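Local coordinates for hypothetical protein Atu0741 (Agrobacterium tumefaciens str. C58, PDB 1ZHV), which is of unknown function but is built from ACT-type domains, which in related proteins often bind small regulatory ligands such as amino acids, at residues E22-P25 and A26-G30; R51-Q54 and D55-V58. One frame throughout, in Å; residues are numbered along the deposited sequence.

Contact 1: residues E22-P25 and A26-G30; sequences EAIP and AWADG
P25 sets the CB-CG edge of its ring over one face of the W27 indole, a proline-aromatic CH-pi contact built into a tight beta turn running from P25 to A28. Its CB sits over the five-membered ring, 3.5 Å from the centroid and 25° off the ring normal, while CG reaches further across the same face to within 3.5 Å of W27 CE2. The indole can fold back this way because W27 CG stands between the backbone N and the carbonyl carbon (chi1 55°), carrying the ring toward P25, two residues back. Further out, A28 CB lies over one face of the pyrrolidine, 3.8 Å from P25 CG, and it also meets I24 CG2 at 3.9 Å. A28 packs on I45 of strand 43-48 and I36 of strand 35-38, P25 also on I45 and I24 also on I36, so the loop between strands 13-18 and 35-38 is seated on the N-terminal, ACT-like part of the fold. At the polar edge the backbone closes the turn: A28 N donates to P25 O across 3.2 Å, nearly straight at 161°.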
ATOM      1  N   GLU A  22      11.707 -14.905 -13.818  1.00 13.33           N
ATOM      2  CA  GLU A  22      10.718 -14.599 -14.837  1.00 13.07           C
ATOM      3  C   GLU A  22      10.789 -13.144 -15.293  1.00 12.58           C
ATOM      4  O   GLU A  22      11.106 -12.255 -14.506  1.00 13.55           O
ATOM      5  CB  GLU A  22       9.326 -14.899 -14.283  1.00 17.81           C
ATOM      6  CG  GLU A  22       8.227 -14.913 -15.314  1.00 21.95           C
ATOM      7  CD  GLU A  22       6.897 -15.334 -14.721  1.00 19.14           C
ATOM      8  OE1 GLU A  22       6.885 -15.855 -13.579  1.00 20.37           O
ATOM      9  OE2 GLU A  22       5.871 -15.155 -15.405  1.00 22.99           O
ATOM     10  N   ALA A  23      10.497 -12.901 -16.565  1.00 12.21           N
ATOM     11  CA  ALA A  23      10.514 -11.535 -17.077  1.00 11.20           C
ATOM     12  C   ALA A  23       9.324 -10.801 -16.470  1.00 11.84           C
ATOM     13  O   ALA A  23       8.358 -11.429 -16.029  1.00 12.38           O
ATOM     14  CB  ALA A  23      10.406 -11.538 -18.598  1.00 13.75           C
ATOM     15  N   ILE A  24       9.398  -9.477 -16.424  1.00 11.79           N
ATOM     16  CA  ILE A  24       8.288  -8.702 -15.889  1.00 11.44           C
ATOM     17  C   ILE A  24       7.122  -8.924 -16.847  1.00 12.04           C
ATOM     18  O   ILE A  24       7.247  -8.685 -18.049  1.00 12.64           O
ATOM     19  CB  ILE A  24       8.632  -7.197 -15.832  1.00 10.72           C
ATOM     20  CG1 ILE A  24       9.816  -6.972 -14.888  1.00 12.75           C
ATOM     21  CG2 ILE A  24       7.409  -6.401 -15.371  1.00  9.58           C
ATOM     22  CD1 ILE A  24      10.271  -5.518 -14.786  1.00 12.61           C
ATOM     23  N   PRO A  25       5.976  -9.397 -16.331  1.00 13.14           N
ATOM     24  CA  PRO A  25       4.808  -9.643 -17.179  1.00 12.70           C
ATOM     25  C   PRO A  25       4.213  -8.366 -17.756  1.00 12.39           C
ATOM     26  O   PRO A  25       4.350  -7.284 -17.176  1.00 13.07           O
ATOM     27  CB  PRO A  25       3.847 -10.364 -16.237  1.00 13.55           C
ATOM     28  CG  PRO A  25       4.157  -9.722 -14.917  1.00 15.49           C
ATOM     29  CD  PRO A  25       5.673  -9.712 -14.922  1.00 12.39           C
ATOM     30  N   ALA A  26       3.552  -8.506 -18.902  1.00 13.26           N
ATOM     31  CA  ALA A  26       2.938  -7.376 -19.583  1.00 14.63           C
ATOM     32  C   ALA A  26       1.801  -6.762 -18.778  1.00 14.17           C
ATOM     33  O   ALA A  26       1.463  -5.598 -18.970  1.00 14.82           O
ATOM     34  CB  ALA A  26       2.425  -7.813 -20.948  1.00 16.79           C
ATOM     35  N   TRP A  27       1.212  -7.545 -17.880  1.00 12.38           N
ATOM     36  CA  TRP A  27       0.100  -7.055 -17.074  1.00 12.42           C
ATOM     37  C   TRP A  27       0.515  -6.297 -15.819  1.00 12.12           C
ATOM     38  O   TRP A  27      -0.329  -5.708 -15.148  1.00 13.16           O
ATOM     39  CB  TRP A  27      -0.814  -8.218 -16.665  1.00 11.25           C
ATOM     40  CG  TRP A  27      -0.121  -9.348 -15.955  1.00 11.40           C
ATOM     41  CD1 TRP A  27       0.270 -10.536 -16.497  1.00 10.89           C
ATOM     42  CD2 TRP A  27       0.252  -9.398 -14.571  1.00 11.06           C
ATOM     43  NE1 TRP A  27       0.859 -11.328 -15.541  1.00 11.48           N
ATOM     44  CE2 TRP A  27       0.861 -10.654 -14.348  1.00 11.13           C
ATOM     45  CE3 TRP A  27       0.130  -8.503 -13.497  1.00 10.80           C
ATOM     46  CZ2 TRP A  27       1.349 -11.041 -13.093  1.00 11.60           C
ATOM     47  CZ3 TRP A  27       0.616  -8.886 -12.251  1.00 12.06           C
ATOM     48  CH2 TRP A  27       1.218 -10.147 -12.061  1.00 12.08           C
ATOM     49  N   ALA A  28       1.806  -6.303 -15.505  1.00 13.30           N
ATOM     50  CA  ALA A  28       2.293  -5.647 -14.295  1.00 15.55           C
ATOM     51  C   ALA A  28       2.152  -4.134 -14.289  1.00 17.42           C
ATOM     52  O   ALA A  28       1.506  -3.564 -13.405  1.00 16.18           O
ATOM     53  CB  ALA A  28       3.744  -6.030 -14.043  1.00 14.01           C
ATOM     54  N   ASP A  29       2.763  -3.479 -15.268  1.00 20.24           N
ATOM     55  CA  ASP A  29       2.700  -2.032 -15.336  1.00 26.53           C
ATOM     56  C   ASP A  29       1.409  -1.588 -16.013  1.00 27.78           C
ATOM     57  O   ASP A  29       1.040  -2.086 -17.080  1.00 30.68           O
ATOM     58  CB  ASP A  29       3.921  -1.494 -16.085  1.00 29.85           C
ATOM     59  CG  ASP A  29       4.192  -0.038 -15.778  1.00 33.48           C
ATOM     60  OD1 ASP A  29       3.236   0.674 -15.409  1.00 36.45           O
ATOM     61  OD2 ASP A  29       5.354   0.397 -15.915  1.00 36.39           O
ATOM     62  N   GLY A  30       0.726  -0.643 -15.382  1.00 28.87           N
ATOM     63  CA  GLY A  30      -0.518  -0.133 -15.924  1.00 24.89           C
ATOM     64  C   GLY A  30      -0.914   1.051 -15.077  1.00 23.23           C
ATOM     65  O   GLY A  30      -0.053   1.729 -14.509  1.00 23.85           O
TER

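Contact 2: residues R51-Q54 and D55-V58; sequences RIPQ and DVRV
I52 and V58 face each other across a tight reversal, their side chains crossing obliquely beside a type I beta turn that runs from P53 to V56. The turn carries the chain out of the loop after strand 43-48 and into strand 57-67, which pairs with 13-18 and with 102-107 in the mixed sheet of this ACT-type fold. The closest approach is made by the end of the isoleucine: I52 CD1 comes within 3.8 Å of V58 CG2. That methyl is the branch lying anti to the backbone N of V58, while CG1 takes the position between N and the carbonyl carbon (chi1 65°). I52 CG2 also meets this valine, 4.2 Å from V58 CB. V56 makes a looser apolar approach, with its CG2 4.4 Å from P53 CB, and on the sheet side it packs against A16 and L18 of strand 13-18. At the bend D55 turns its carboxylate back toward P53, OD1 meeting the CB corner of the ring from outside, 3.2 Å from P53 CB. The bond that closes the turn, V56 N to P53 O, is weak at 3.5 Å. A water helps to span the mouth of the turn, donating to both carbonyls: it lies 2.8 Å from V56 O and at a short 2.5 Å from P53 O.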
ATOM      1  N   ARG A  51      -5.761  -6.770 -12.991  1.00 14.75           N
ATOM      2  CA  ARG A  51      -4.723  -7.154 -13.944  1.00 14.35           C
ATOM      3  C   ARG A  51      -3.985  -8.443 -13.604  1.00 13.71           C
ATOM      4  O   ARG A  51      -3.207  -8.939 -14.416  1.00 13.34           O
ATOM      5  CB  ARG A  51      -3.692  -6.028 -14.092  1.00 12.68           C
ATOM      6  CG  ARG A  51      -4.248  -4.726 -14.635  1.00 14.54           C
ATOM      7  CD  ARG A  51      -3.196  -3.973 -15.431  1.00 14.23           C
ATOM      8  NE  ARG A  51      -2.062  -3.514 -14.630  1.00 15.04           N
ATOM      9  CZ  ARG A  51      -2.102  -2.493 -13.775  1.00 16.43           C
ATOM     10  NH1 ARG A  51      -3.227  -1.813 -13.597  1.00 15.01           N
ATOM     11  NH2 ARG A  51      -1.008  -2.136 -13.117  1.00 15.23           N
ATOM     12  N   ILE A  52      -4.207  -8.983 -12.411  1.00 14.07           N
ATOM     13  CA  ILE A  52      -3.516 -10.205 -12.016  1.00 15.09           C
ATOM     14  C   ILE A  52      -4.248 -11.437 -12.543  1.00 15.50           C
ATOM     15  O   ILE A  52      -5.411 -11.668 -12.207  1.00 15.32           O
ATOM     16  CB  ILE A  52      -3.383 -10.288 -10.484  1.00 15.35           C
ATOM     17  CG1 ILE A  52      -2.671  -9.033  -9.967  1.00 17.01           C
ATOM     18  CG2 ILE A  52      -2.591 -11.531 -10.095  1.00 20.61           C
ATOM     19  CD1 ILE A  52      -2.654  -8.897  -8.457  1.00 21.42           C
ATOM     20  N   PRO A  53      -3.575 -12.233 -13.397  1.00 16.63           N
ATOM     21  CA  PRO A  53      -4.119 -13.454 -14.003  1.00 18.39           C
ATOM     22  C   PRO A  53      -4.432 -14.559 -12.994  1.00 18.20           C
ATOM     23  O   PRO A  53      -3.907 -14.569 -11.880  1.00 19.18           O
ATOM     24  CB  PRO A  53      -3.021 -13.873 -14.983  1.00 18.47           C
ATOM     25  CG  PRO A  53      -2.364 -12.581 -15.335  1.00 19.83           C
ATOM     26  CD  PRO A  53      -2.268 -11.906 -13.992  1.00 18.26           C
ATOM     27  N   GLN A  54      -5.273 -15.503 -13.410  1.00 20.07           N
ATOM     28  CA  GLN A  54      -5.686 -16.618 -12.555  1.00 21.32           C
ATOM     29  C   GLN A  54      -4.639 -17.727 -12.419  1.00 21.35           C
ATOM     30  O   GLN A  54      -4.800 -18.635 -11.603  1.00 21.94           O
ATOM     31  CB  GLN A  54      -6.984 -17.229 -13.087  1.00 24.35           C
ATOM     32  CG  GLN A  54      -8.168 -16.276 -13.096  1.00 27.93           C
ATOM     33  CD  GLN A  54      -8.501 -15.744 -11.707  1.00 30.12           C
ATOM     34  OE1 GLN A  54      -7.891 -16.142 -10.714  1.00 31.98           O
ATOM     35  NE2 GLN A  54      -9.471 -14.843 -11.632  1.00 30.50           N
ATOM     36  N   ASP A  55      -3.582 -17.667 -13.226  1.00 20.18           N
ATOM     37  CA  ASP A  55      -2.518 -18.672 -13.180  1.00 22.12           C
ATOM     38  C   ASP A  55      -1.336 -18.185 -12.337  1.00 20.63           C
ATOM     39  O   ASP A  55      -0.268 -18.799 -12.351  1.00 19.94           O
ATOM     40  CB  ASP A  55      -2.051 -19.010 -14.606  1.00 25.28           C
ATOM     41  CG  ASP A  55      -1.283 -17.874 -15.257  1.00 29.91           C
ATOM     42  OD1 ASP A  55      -1.577 -16.709 -14.932  1.00 32.97           O
ATOM     43  OD2 ASP A  55      -0.399 -18.140 -16.107  1.00 32.89           O
ATOM     44  N   VAL A  56      -1.528 -17.085 -11.603  1.00 19.85           N
ATOM     45  CA  VAL A  56      -0.466 -16.530 -10.756  1.00 19.11           C
ATOM     46  C   VAL A  56      -0.834 -16.526  -9.267  1.00 17.79           C
ATOM     47  O   VAL A  56      -1.958 -16.184  -8.890  1.00 17.63           O
ATOM     48  CB  VAL A  56      -0.096 -15.071 -11.196  1.00 20.03           C
ATOM     49  CG1 VAL A  56       0.945 -14.475 -10.262  1.00 20.84           C
ATOM     50  CG2 VAL A  56       0.436 -15.072 -12.627  1.00 19.26           C
ATOM     51  N   ARG A  57       0.118 -16.931  -8.429  1.00 16.63           N
ATOM     52  CA  ARG A  57      -0.098 -16.945  -6.988  1.00 14.78           C
ATOM     53  C   ARG A  57      -0.292 -15.509  -6.541  1.00 12.98           C
ATOM     54  O   ARG A  57       0.438 -14.612  -6.968  1.00 11.66           O
ATOM     55  CB  ARG A  57       1.093 -17.573  -6.259  1.00 17.71           C
ATOM     56  CG  ARG A  57       1.133 -19.091  -6.371  1.00 22.06           C
ATOM     57  CD  ARG A  57       1.992 -19.708  -5.276  1.00 24.89           C
ATOM     58  NE  ARG A  57       3.398 -19.337  -5.394  1.00 25.09           N
ATOM     59  CZ  ARG A  57       4.160 -19.630  -6.443  1.00 25.06           C
ATOM     60  NH1 ARG A  57       3.650 -20.300  -7.471  1.00 24.97           N
ATOM     61  NH2 ARG A  57       5.433 -19.260  -6.465  1.00 23.71           N
ATOM     62  N   VAL A  58      -1.270 -15.285  -5.677  1.00 11.17           N
ATOM     63  CA  VAL A  58      -1.545 -13.933  -5.238  1.00 11.12           C
ATOM     64  C   VAL A  58      -2.181 -13.853  -3.864  1.00 11.63           C
ATOM     65  O   VAL A  58      -2.915 -14.744  -3.444  1.00 12.85           O
ATOM     66  CB  VAL A  58      -2.471 -13.211  -6.263  1.00 10.30           C
ATOM     67  CG1 VAL A  58      -3.831 -13.885  -6.310  1.00 13.57           C
ATOM     68  CG2 VAL A  58      -2.609 -11.740  -5.903  1.00 11.26           C
TER
HETATM   69  O   HOH W   1      -4.357 -14.795  -9.446  1.00 20.93           O

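Contacts 1 and 2, with centres about 11 Å apart, are neighbouring loop turns at the same end of the molecule, joined through W27 and R51. The indole of W27 is held between two prolines: P25 of contact 1 covers one face, and P53 of contact 2 approaches the opposite one, with P53 CD 3.4 Å from W27 CE2. Beside this sandwich the guanidinium of R51 reaches back to the end of the first turn, where its NE bonds to W27 O at 2.8 Å and its NH2 to A28 O at 2.9 Å. The third nitrogen, NH1, is hydrogen-bonded to G31 O, so all three nitrogens of the group grip backbone carbonyls of the loop that holds 26-30.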